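PDB 4D70: sortase family protein from Clostridium perfringens, which catalyses, as a class D sortase transpeptidase, the cleavage of a sorting signal in surface proteins and probably their transfer to an amine acceptor on the cell envelope. Local coordinates for residues A[30-33]-A[34-38]; A[94-97]-A[98-101]; A[170-173]-A[174-178]. One frame throughout, in Å; residues are numbered along the deposited sequence.

The three contacts are local and follow one another along a sortase chain built around a mixed, curled beta sheet. Contact 1 lies on the N-terminal helix 29-39, contact 2 in the loop between strands 88-90 and 101-109, and contact 3 at the tip of the hairpin of strands 163-171 and 176-184. Contact 3 holds Cys170 and Arg177, which beside His108 match the Cys-His-Arg site of sortases. At their nearest atoms contacts 1 and 2 are about 16 Å and about 14 Å from contact 3, so neither touches this probable active site. Contacts 1 and 2 are closer neighbours, centres about 22 Å and nearest atoms about 8 Å apart, without touching.

Contact 1. Residues A[30-33]-A[34-38]; sequences EKKT and LEEFK
Lys31 and Glu35, one helical turn apart, are brought together by complementary first torsions. CG of Lys31 stands anti to the backbone N (chi1 175°) and heads along the helix toward its C-terminal end, while CG of Glu35 lies beside its own backbone N (chi1 -67°) and heads back. The folded glutamate chain crosses over the lysine methylenes, with Glu35 CG 3.4 Å from Lys31 CE. Lys31 NZ then meets Glu35 OE2 in a salt bridge modelled at 2.5 Å, a very short length whose exact value is doubtful. Lys38 NZ extends the network with a long salt bridge of 3.7 Å to the same Glu35 OE2, and the carboxylate between them probably offsets the like charges of the two lysines. One residue further round, Lys32 NZ makes a weak salt bridge to Glu36 OE1, its detail doubtful because the Glu36 chain is modelled too close to Lys32 O. Long, flexible charged chains suit the exposed positions of Lys31, Lys32 and Glu36.

The backbone beneath is bonded in the i to i+4 pattern: Leu34 N gives to Glu30 O at 2.8 Å, and Phe37 N to Thr33 O at 3.1 Å. Toward the sheet, Leu34 and Phe37 press on Leu63, and Thr33 and Leu34 on Val74, bulky hydrocarbon groups filling the interface. The hydroxyl of buried Thr33 bonds chiefly with Val29 O and lies close to Asn87 OD1, while Glu30 OE2 bonds to Thr73 OG1. The whole is typical of an amphipathic alpha helix, with i to i+4 Lys-Glu salt bridges on its outer side, laid against a beta sheet.

Contact 2. Residues A[94-97]-A[98-101]; sequences TAMP and GENG
A type II beta turn runs from Met96 to Glu99, with Pro97 and Gly98 at its corners, closed by a hydrogen bond of 3.0 Å from Glu99 N to Met96 O. The ring of proline fixes the phi that the first corner requires, and Gly98 takes the second with phi at +79°, where a side chain would run into Pro97 O. Gly101, also at positive phi, lets the chain pass close to Ala95 as it enters strand 101-109.

The side chain of Glu99 folds back over the turn and lies alongside that of Met96, pointing the same way. Its CG sits beside the backbone N (chi1 -65°), and the extended chain beyond carries Glu99 CD to within 3.6 Å of Met96 CB. In the conformer described, one of two, Glu99 OE1 accepts from Met96 N at 3.0 Å, the donor arriving from above the carboxylate plane. Ala95, small enough for this buried spot, sets Ala95 CB 3.4 Å from Asn100 O.

Outside partners hold the turn and its flanks: Tyr140 OH bonds to Gly98 N, Lys163 NZ reaches both Gly98 O and Asn100 OD1, and His90 NE2 meets Ala95 O. Chemically, a main-chain bond shapes the turn, and the acidic side chain adds a second grip on Met96 that, given its alternate conformer, is probably held only part of the time.

Contact 3. Residues A[170-173]-A[174-178]; sequences CTNR and GKDRY
Cys170 and Arg177 form a non-hydrogen-bonded antiparallel pair whose side chains diverge at CB yet meet again at their ends. The Arg177 chain, bent at chi2 (-58°), swings its guanidinium back so that Cys170 SG lies over one face, off-centre, 3.4 Å from Arg177 NH1. Arg177 NH1 holds the flat group, donating within its plane to Gly174 O and to Asp176 O, each at 3.0 Å. Asp176 O also accepts from Thr171 N at 3.0 Å; the two donors approach from opposite faces of its carbonyl plane.

At the turn, Asn172 ND2 gives a bond of 2.9 Å to Asp176 OD2, with the oxygen close to the amide plane and the donor above the carboxylate. With chi1 at -172° the Asn172 amide swings away from its own backbone N and over toward Asp176. Thr171 CG2 packs 3.9 Å from Asp176 CB and also lies at the edge of the Tyr178 ring.

Asn172, Arg173 and Gly174 all have positive phi, which suits asparagine and glycine especially. Arg173 and Gly174 are the middle residues of a type I' turn, and Lys175 with Asp176 opposite Thr171 makes a classic beta bulge. With His108 touching both, the Cys170-Arg177 pair is consistent with the Cys-His-Arg active site of the sortase fold, carried here on a bulged hairpin.

Contact 1. Residues A[30-33]-A[34-38]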
ATOM      1  N   GLU A  30      -9.592   3.965  10.535  1.00 59.12           N
ATOM      2  CA  GLU A  30      -9.392   3.951   9.094  1.00 57.46           C
ATOM      3  C   GLU A  30     -10.090   5.150   8.455  1.00 61.07           C
ATOM      4  O   GLU A  30      -9.452   5.919   7.735  1.00 52.83           O
ATOM      5  CB  GLU A  30      -9.913   2.647   8.476  1.00 55.68           C
ATOM      6  CG  GLU A  30      -9.761   2.568   6.964  1.00 53.83           C
ATOM      7  CD  GLU A  30     -10.229   1.244   6.385  1.00 54.10           C
ATOM      8  OE1 GLU A  30     -10.775   0.423   7.129  1.00 55.57           O
ATOM      9  OE2 GLU A  30     -10.050   1.003   5.172  1.00 59.28           O
ATOM     10  N   LYS A  31     -11.383   5.322   8.739  1.00 61.11           N
ATOM     11  CA  LYS A  31     -12.132   6.427   8.140  1.00 62.63           C
ATOM     12  C   LYS A  31     -11.469   7.765   8.458  1.00 56.42           C
ATOM     13  O   LYS A  31     -11.355   8.652   7.616  1.00 56.09           O
ATOM     14  CB  LYS A  31     -13.556   6.451   8.649  1.00 69.31           C
ATOM     15  CG  LYS A  31     -14.373   7.641   8.168  1.00 79.36           C
ATOM     16  CD  LYS A  31     -14.639   7.589   6.674  1.00 82.36           C
ATOM     17  CE  LYS A  31     -15.649   8.656   6.247  1.00 88.39           C
ATOM     18  NZ  LYS A  31     -15.677   8.846   4.774  1.00 96.16           N
ATOM     19  N   LYS A  32     -11.047   7.908   9.701  1.00 56.20           N
ATOM     20  CA  LYS A  32     -10.444   9.137  10.116  1.00 54.87           C
ATOM     21  C   LYS A  32      -9.183   9.419   9.295  1.00 58.74           C
ATOM     22  O   LYS A  32      -9.016  10.496   8.733  1.00 56.65           O
ATOM     23  CB  LYS A  32     -10.092   9.070  11.595  1.00 53.89           C
ATOM     24  CG  LYS A  32      -9.646  10.406  12.125  1.00 64.74           C
ATOM     25  CD  LYS A  32      -9.309  10.419  13.621  1.00 73.65           C
ATOM     26  CE  LYS A  32      -8.034  11.225  13.919  1.00 70.12           C
ATOM     27  NZ  LYS A  32      -6.812  10.387  13.728  1.00 74.23           N
ATOM     28  N   THR A  33      -8.280   8.449   9.262  1.00 50.60           N
ATOM     29  CA  THR A  33      -7.043   8.605   8.512  1.00 42.42           C
ATOM     30  C   THR A  33      -7.390   8.959   7.101  1.00 36.90           C
ATOM     31  O   THR A  33      -6.770   9.795   6.478  1.00 37.05           O
ATOM     32  CB  THR A  33      -6.319   7.292   8.491  1.00 44.94           C
ATOM     33  OG1 THR A  33      -6.181   6.821   9.829  1.00 46.54           O
ATOM     34  CG2 THR A  33      -4.977   7.426   7.826  1.00 45.30           C
ATOM     35  N   LEU A  34      -8.403   8.289   6.601  1.00 37.56           N
ATOM     36  CA  LEU A  34      -8.841   8.494   5.224  1.00 42.31           C
ATOM     37  C   LEU A  34      -9.370   9.887   5.021  1.00 44.37           C
ATOM     38  O   LEU A  34      -9.000  10.568   4.080  1.00 41.02           O
ATOM     39  CB  LEU A  34      -9.886   7.446   4.858  1.00 42.83           C
ATOM     40  CG  LEU A  34     -10.721   7.655   3.627  1.00 44.41           C
ATOM     41  CD1 LEU A  34      -9.812   7.716   2.423  1.00 44.21           C
ATOM     42  CD2 LEU A  34     -11.689   6.498   3.453  1.00 50.59           C
ATOM     43  N   GLU A  35     -10.196  10.361   5.933  1.00 51.73           N
ATOM     44  CA  GLU A  35     -10.759  11.714   5.751  1.00 51.39           C
ATOM     45  C   GLU A  35      -9.709  12.804   5.940  1.00 44.76           C
ATOM     46  O   GLU A  35      -9.679  13.787   5.204  1.00 44.12           O
ATOM     47  CB  GLU A  35     -11.973  11.911   6.652  1.00 56.06           C
ATOM     48  CG  GLU A  35     -13.164  11.035   6.250  1.00 64.67           C
ATOM     49  CD  GLU A  35     -13.502  11.108   4.745  1.00 70.45           C
ATOM     50  OE1 GLU A  35     -13.650  12.229   4.193  1.00 70.28           O
ATOM     51  OE2 GLU A  35     -13.618  10.042   4.082  1.00 67.43           O
ATOM     52  N   GLU A  36      -8.789  12.600   6.866  1.00 47.87           N
ATOM     53  CA  GLU A  36      -7.761  13.600   7.121  1.00 48.60           C
ATOM     54  C   GLU A  36      -6.849  13.765   5.932  1.00 49.67           C
ATOM     55  O   GLU A  36      -6.339  14.850   5.651  1.00 46.79           O
ATOM     56  CB  GLU A  36      -6.956  13.229   8.386  1.00 57.28           C
ATOM     57  CG  GLU A  36      -7.848  12.718   9.524  1.00 64.79           C
ATOM     58  CD  GLU A  36      -7.390  13.094  10.912  1.00 68.94           C
ATOM     59  OE1 GLU A  36      -6.355  12.574  11.394  1.00 68.52           O
ATOM     60  OE2 GLU A  36      -8.113  13.873  11.557  1.00 76.35           O
ATOM     61  N   PHE A  37      -6.594  12.660   5.226  1.00 48.34           N
ATOM     62  CA  PHE A  37      -5.698  12.739   4.098  1.00 40.67           C
ATOM     63  C   PHE A  37      -6.395  13.484   2.964  1.00 39.12           C
ATOM     64  O   PHE A  37      -5.800  14.351   2.330  1.00 39.25           O
ATOM     65  CB  PHE A  37      -5.294  11.308   3.611  1.00 45.16           C
ATOM     66  CG  PHE A  37      -4.325  11.317   2.473  1.00 35.87           C
ATOM     67  CD1 PHE A  37      -3.021  11.709   2.650  1.00 37.69           C
ATOM     68  CD2 PHE A  37      -4.721  10.871   1.219  1.00 40.07           C
ATOM     69  CE1 PHE A  37      -2.131  11.691   1.595  1.00 39.96           C
ATOM     70  CE2 PHE A  37      -3.839  10.851   0.149  1.00 33.96           C
ATOM     71  CZ  PHE A  37      -2.552  11.276   0.328  1.00 39.03           C
ATOM     72  N   LYS A  38      -7.626  13.083   2.667  1.00 35.98           N
ATOM     73  CA  LYS A  38      -8.401  13.709   1.586  1.00 44.33           C
ATOM     74  C   LYS A  38      -8.495  15.196   1.766  1.00 48.22           C
ATOM     75  O   LYS A  38      -8.412  15.952   0.795  1.00 50.47           O
ATOM     76  CB  LYS A  38      -9.813  13.131   1.540  1.00 46.63           C
ATOM     77  CG  LYS A  38      -9.860  11.718   0.983  1.00 50.86           C
ATOM     78  CD  LYS A  38     -11.249  11.136   1.169  1.00 57.43           C
ATOM     79  CE  LYS A  38     -11.467   9.952   0.257  1.00 68.40           C
ATOM     80  NZ  LYS A  38     -12.800   9.330   0.509  1.00 76.62           N
TER

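Contact 2. Residues A[94-97]-A[98-101]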
ATOM      1  N   THR A  94      10.802   1.539   1.985  1.00 32.75           N
ATOM      2  CA  THR A  94      10.499   1.299   0.589  1.00 26.39           C
ATOM      3  C   THR A  94      10.076   2.567  -0.130  1.00 28.40           C
ATOM      4  O   THR A  94       9.652   3.549   0.477  1.00 26.32           O
ATOM      5  CB  THR A  94       9.445   0.181   0.440  1.00 26.54           C
ATOM      6  OG1 THR A  94       8.169   0.590   0.922  1.00 23.23           O
ATOM      7  CG2 THR A  94       9.933  -1.044   1.200  1.00 30.00           C
ATOM      8  N   ALA A  95      10.199   2.531  -1.449  1.00 26.44           N
ATOM      9  CA  ALA A  95       9.822   3.648  -2.282  1.00 28.81           C
ATOM     10  C   ALA A  95       8.450   4.173  -1.957  1.00 29.31           C
ATOM     11  O   ALA A  95       7.540   3.443  -1.513  1.00 25.18           O
ATOM     12  CB  ALA A  95       9.853   3.231  -3.751  1.00 29.13           C
ATOM     13  N   MET A  96       8.280   5.447  -2.256  1.00 30.57           N
ATOM     14  CA  MET A  96       6.967   6.083  -2.213  1.00 32.05           C
ATOM     15  C   MET A  96       6.286   5.913  -3.557  1.00 24.67           C
ATOM     16  O   MET A  96       6.898   5.501  -4.572  1.00 23.31           O
ATOM     17  CB  MET A  96       7.125   7.585  -1.915  1.00 33.65           C
ATOM     18  CG  MET A  96       7.493   7.857  -0.470  1.00 36.52           C
ATOM     19  SD  MET A  96       6.127   7.390   0.643  1.00 43.21           S
ATOM     20  CE  MET A  96       6.711   7.772   2.278  1.00 51.35           C
ATOM     21  N   PRO A  97       4.975   6.147  -3.597  1.00 28.60           N
ATOM     22  CA  PRO A  97       4.268   5.855  -4.798  1.00 28.63           C
ATOM     23  C   PRO A  97       4.857   6.566  -5.992  1.00 29.50           C
ATOM     24  O   PRO A  97       5.251   7.704  -5.895  1.00 29.88           O
ATOM     25  CB  PRO A  97       2.850   6.351  -4.500  1.00 30.76           C
ATOM     26  CG  PRO A  97       2.734   6.224  -3.032  1.00 27.91           C
ATOM     27  CD  PRO A  97       4.080   6.538  -2.496  1.00 31.47           C
ATOM     28  N   GLY A  98       4.928   5.876  -7.114  1.00 27.33           N
ATOM     29  CA  GLY A  98       5.424   6.449  -8.352  1.00 29.35           C
ATOM     30  C   GLY A  98       6.930   6.547  -8.491  1.00 31.51           C
ATOM     31  O   GLY A  98       7.415   6.886  -9.563  1.00 31.75           O
ATOM     32  N   GLU A  99       7.665   6.224  -7.434  0.70 25.21           N
ATOM     33  CA  GLU A  99       9.114   6.384  -7.453  0.70 27.66           C
ATOM     34  C   GLU A  99       9.819   5.169  -8.007  0.70 27.98           C
ATOM     35  O   GLU A  99       9.271   4.092  -8.050  0.70 25.91           O
ATOM     36  CB  GLU A  99       9.659   6.636  -6.035  0.70 27.63           C
ATOM     37  CG  GLU A  99       9.231   7.915  -5.362  0.70 33.94           C
ATOM     38  CD  GLU A  99       9.933   8.107  -4.025  0.70 35.67           C
ATOM     39  OE1 GLU A  99      10.484   7.129  -3.405  0.70 29.67           O
ATOM     40  OE2 GLU A  99       9.915   9.274  -3.594  0.70 38.37           O
ATOM     41  N   ASN A 100      11.054   5.359  -8.436  1.00 26.62           N
ATOM     42  CA  ASN A 100      11.935   4.244  -8.707  1.00 26.50           C
ATOM     43  C   ASN A 100      11.978   3.348  -7.475  1.00 24.45           C
ATOM     44  O   ASN A 100      11.974   3.826  -6.347  1.00 25.96           O
ATOM     45  CB  ASN A 100      13.339   4.736  -8.978  1.00 27.24           C
ATOM     46  CG  ASN A 100      13.427   5.619 -10.188  1.00 33.62           C
ATOM     47  OD1 ASN A 100      12.784   5.405 -11.184  1.00 38.03           O
ATOM     48  ND2 ASN A 100      14.294   6.573 -10.114  1.00 41.36           N
ATOM     49  N   GLY A 101      12.032   2.040  -7.680  1.00 21.06           N
ATOM     50  CA  GLY A 101      11.996   1.111  -6.562  1.00 22.29           C
ATOM     51  C   GLY A 101      10.625   0.494  -6.430  1.00 22.02           C
ATOM     52  O   GLY A 101       9.862   0.446  -7.396  1.00 21.69           O
TER

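Contact 3. Residues A[170-173]-A[174-178]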
ATOM      1  N   CYS A 170      -1.369 -12.424   4.203  1.00 25.97           N
ATOM      2  CA  CYS A 170      -1.147 -13.809   4.597  1.00 28.34           C
ATOM      3  C   CYS A 170      -2.008 -14.786   3.806  1.00 26.45           C
ATOM      4  O   CYS A 170      -3.074 -14.451   3.327  1.00 34.18           O
ATOM      5  CB  CYS A 170      -1.503 -14.004   6.116  1.00 37.35           C
ATOM      6  SG  CYS A 170      -0.484 -12.969   7.154  1.00 46.23           S
ATOM      7  N   THR A 171      -1.576 -16.024   3.786  1.00 29.94           N
ATOM      8  CA  THR A 171      -2.361 -17.097   3.249  1.00 33.35           C
ATOM      9  C   THR A 171      -1.981 -18.406   3.937  1.00 36.04           C
ATOM     10  O   THR A 171      -1.063 -18.457   4.765  1.00 34.56           O
ATOM     11  CB  THR A 171      -2.228 -17.172   1.710  1.00 30.20           C
ATOM     12  OG1 THR A 171      -3.202 -18.084   1.201  1.00 31.75           O
ATOM     13  CG2 THR A 171      -0.817 -17.623   1.278  1.00 32.32           C
ATOM     14  N   ASN A 172      -2.754 -19.421   3.644  1.00 36.23           N
ATOM     15  CA  ASN A 172      -2.548 -20.744   4.192  1.00 38.75           C
ATOM     16  C   ASN A 172      -2.604 -20.697   5.741  1.00 35.99           C
ATOM     17  O   ASN A 172      -1.637 -21.038   6.434  1.00 37.15           O
ATOM     18  CB  ASN A 172      -1.236 -21.311   3.712  1.00 40.19           C
ATOM     19  CG  ASN A 172      -1.054 -22.777   4.097  1.00 51.27           C
ATOM     20  OD1 ASN A 172      -2.023 -23.486   4.350  1.00 53.87           O
ATOM     21  ND2 ASN A 172       0.195 -23.231   4.157  1.00 53.37           N
ATOM     22  N   ARG A 173      -3.749 -20.255   6.250  1.00 41.11           N
ATOM     23  CA  ARG A 173      -3.998 -20.255   7.679  1.00 40.49           C
ATOM     24  C   ARG A 173      -2.889 -19.472   8.359  1.00 40.86           C
ATOM     25  O   ARG A 173      -2.387 -19.838   9.416  1.00 39.38           O
ATOM     26  CB  ARG A 173      -4.141 -21.696   8.218  1.00 45.06           C
ATOM     27  CG  ARG A 173      -5.370 -22.390   7.646  1.00 54.15           C
ATOM     28  CD  ARG A 173      -5.379 -23.910   7.839  1.00 64.32           C
ATOM     29  NE  ARG A 173      -5.304 -24.287   9.248  1.00 70.55           N
ATOM     30  CZ  ARG A 173      -6.349 -24.409  10.079  1.00 74.92           C
ATOM     31  NH1 ARG A 173      -7.594 -24.200   9.659  1.00 69.04           N
ATOM     32  NH2 ARG A 173      -6.146 -24.742  11.350  1.00 72.51           N
ATOM     33  N   GLY A 174      -2.502 -18.350   7.754  1.00 38.28           N
ATOM     34  CA  GLY A 174      -1.509 -17.468   8.399  1.00 36.29           C
ATOM     35  C   GLY A 174      -0.064 -17.919   8.320  1.00 34.77           C
ATOM     36  O   GLY A 174       0.833 -17.211   8.783  1.00 40.57           O
ATOM     37  N   LYS A 175       0.195 -19.078   7.725  1.00 36.07           N
ATOM     38  CA  LYS A 175       1.556 -19.618   7.711  1.00 34.23           C
ATOM     39  C   LYS A 175       2.432 -19.002   6.619  1.00 37.61           C
ATOM     40  O   LYS A 175       3.663 -18.957   6.714  1.00 33.71           O
ATOM     41  CB  LYS A 175       1.478 -21.124   7.464  1.00 40.49           C
ATOM     42  CG  LYS A 175       0.907 -21.873   8.639  1.00 45.50           C
ATOM     43  CD  LYS A 175       0.428 -23.248   8.305  1.00 50.93           C
ATOM     44  CE  LYS A 175      -0.265 -23.806   9.529  1.00 60.27           C
ATOM     45  NZ  LYS A 175      -0.667 -25.190   9.222  1.00 62.38           N
ATOM     46  N   ASP A 176       1.809 -18.597   5.529  1.00 34.71           N
ATOM     47  CA  ASP A 176       2.603 -18.139   4.370  1.00 37.07           C
ATOM     48  C   ASP A 176       2.179 -16.717   4.049  1.00 31.29           C
ATOM     49  O   ASP A 176       1.275 -16.156   4.640  1.00 28.71           O
ATOM     50  CB  ASP A 176       2.300 -19.021   3.173  1.00 36.66           C
ATOM     51  CG  ASP A 176       2.690 -20.462   3.387  1.00 37.88           C
ATOM     52  OD1 ASP A 176       3.730 -20.747   4.002  1.00 42.56           O
ATOM     53  OD2 ASP A 176       1.967 -21.313   2.894  1.00 39.26           O
ATOM     54  N   ARG A 177       2.923 -16.120   3.150  1.00 26.83           N
ATOM     55  CA  ARG A 177       2.670 -14.759   2.694  1.00 26.52           C
ATOM     56  C   ARG A 177       2.225 -14.761   1.271  1.00 23.23           C
ATOM     57  O   ARG A 177       2.816 -15.440   0.435  1.00 26.22           O
ATOM     58  CB  ARG A 177       3.911 -13.873   2.861  1.00 30.82           C
ATOM     59  CG  ARG A 177       4.346 -13.735   4.336  1.00 38.08           C
ATOM     60  CD  ARG A 177       3.247 -13.159   5.201  1.00 37.36           C
ATOM     61  NE  ARG A 177       3.563 -13.158   6.648  1.00 46.78           N
ATOM     62  CZ  ARG A 177       3.081 -14.015   7.554  1.00 47.39           C
ATOM     63  NH1 ARG A 177       2.275 -15.032   7.224  1.00 43.66           N
ATOM     64  NH2 ARG A 177       3.419 -13.866   8.819  1.00 51.13           N
ATOM     65  N   TYR A 178       1.193 -13.997   0.988  1.00 25.14           N
ATOM     66  CA  TYR A 178       0.642 -13.907  -0.357  1.00 23.24           C
ATOM     67  C   TYR A 178       1.117 -12.544  -0.863  1.00 22.35           C
ATOM     68  O   TYR A 178       0.910 -11.497  -0.208  1.00 22.44           O
ATOM     69  CB  TYR A 178      -0.876 -13.961  -0.280  1.00 25.02           C
ATOM     70  CG  TYR A 178      -1.577 -14.082  -1.620  1.00 24.28           C
ATOM     71  CD1 TYR A 178      -1.848 -15.324  -2.158  1.00 28.82           C
ATOM     72  CD2 TYR A 178      -2.036 -12.972  -2.294  1.00 27.91           C
ATOM     73  CE1 TYR A 178      -2.520 -15.451  -3.361  1.00 32.53           C
ATOM     74  CE2 TYR A 178      -2.700 -13.090  -3.540  1.00 26.83           C
ATOM     75  CZ  TYR A 178      -2.958 -14.305  -4.033  1.00 27.32           C
ATOM     76  OH  TYR A 178      -3.615 -14.420  -5.229  1.00 29.10           O
TER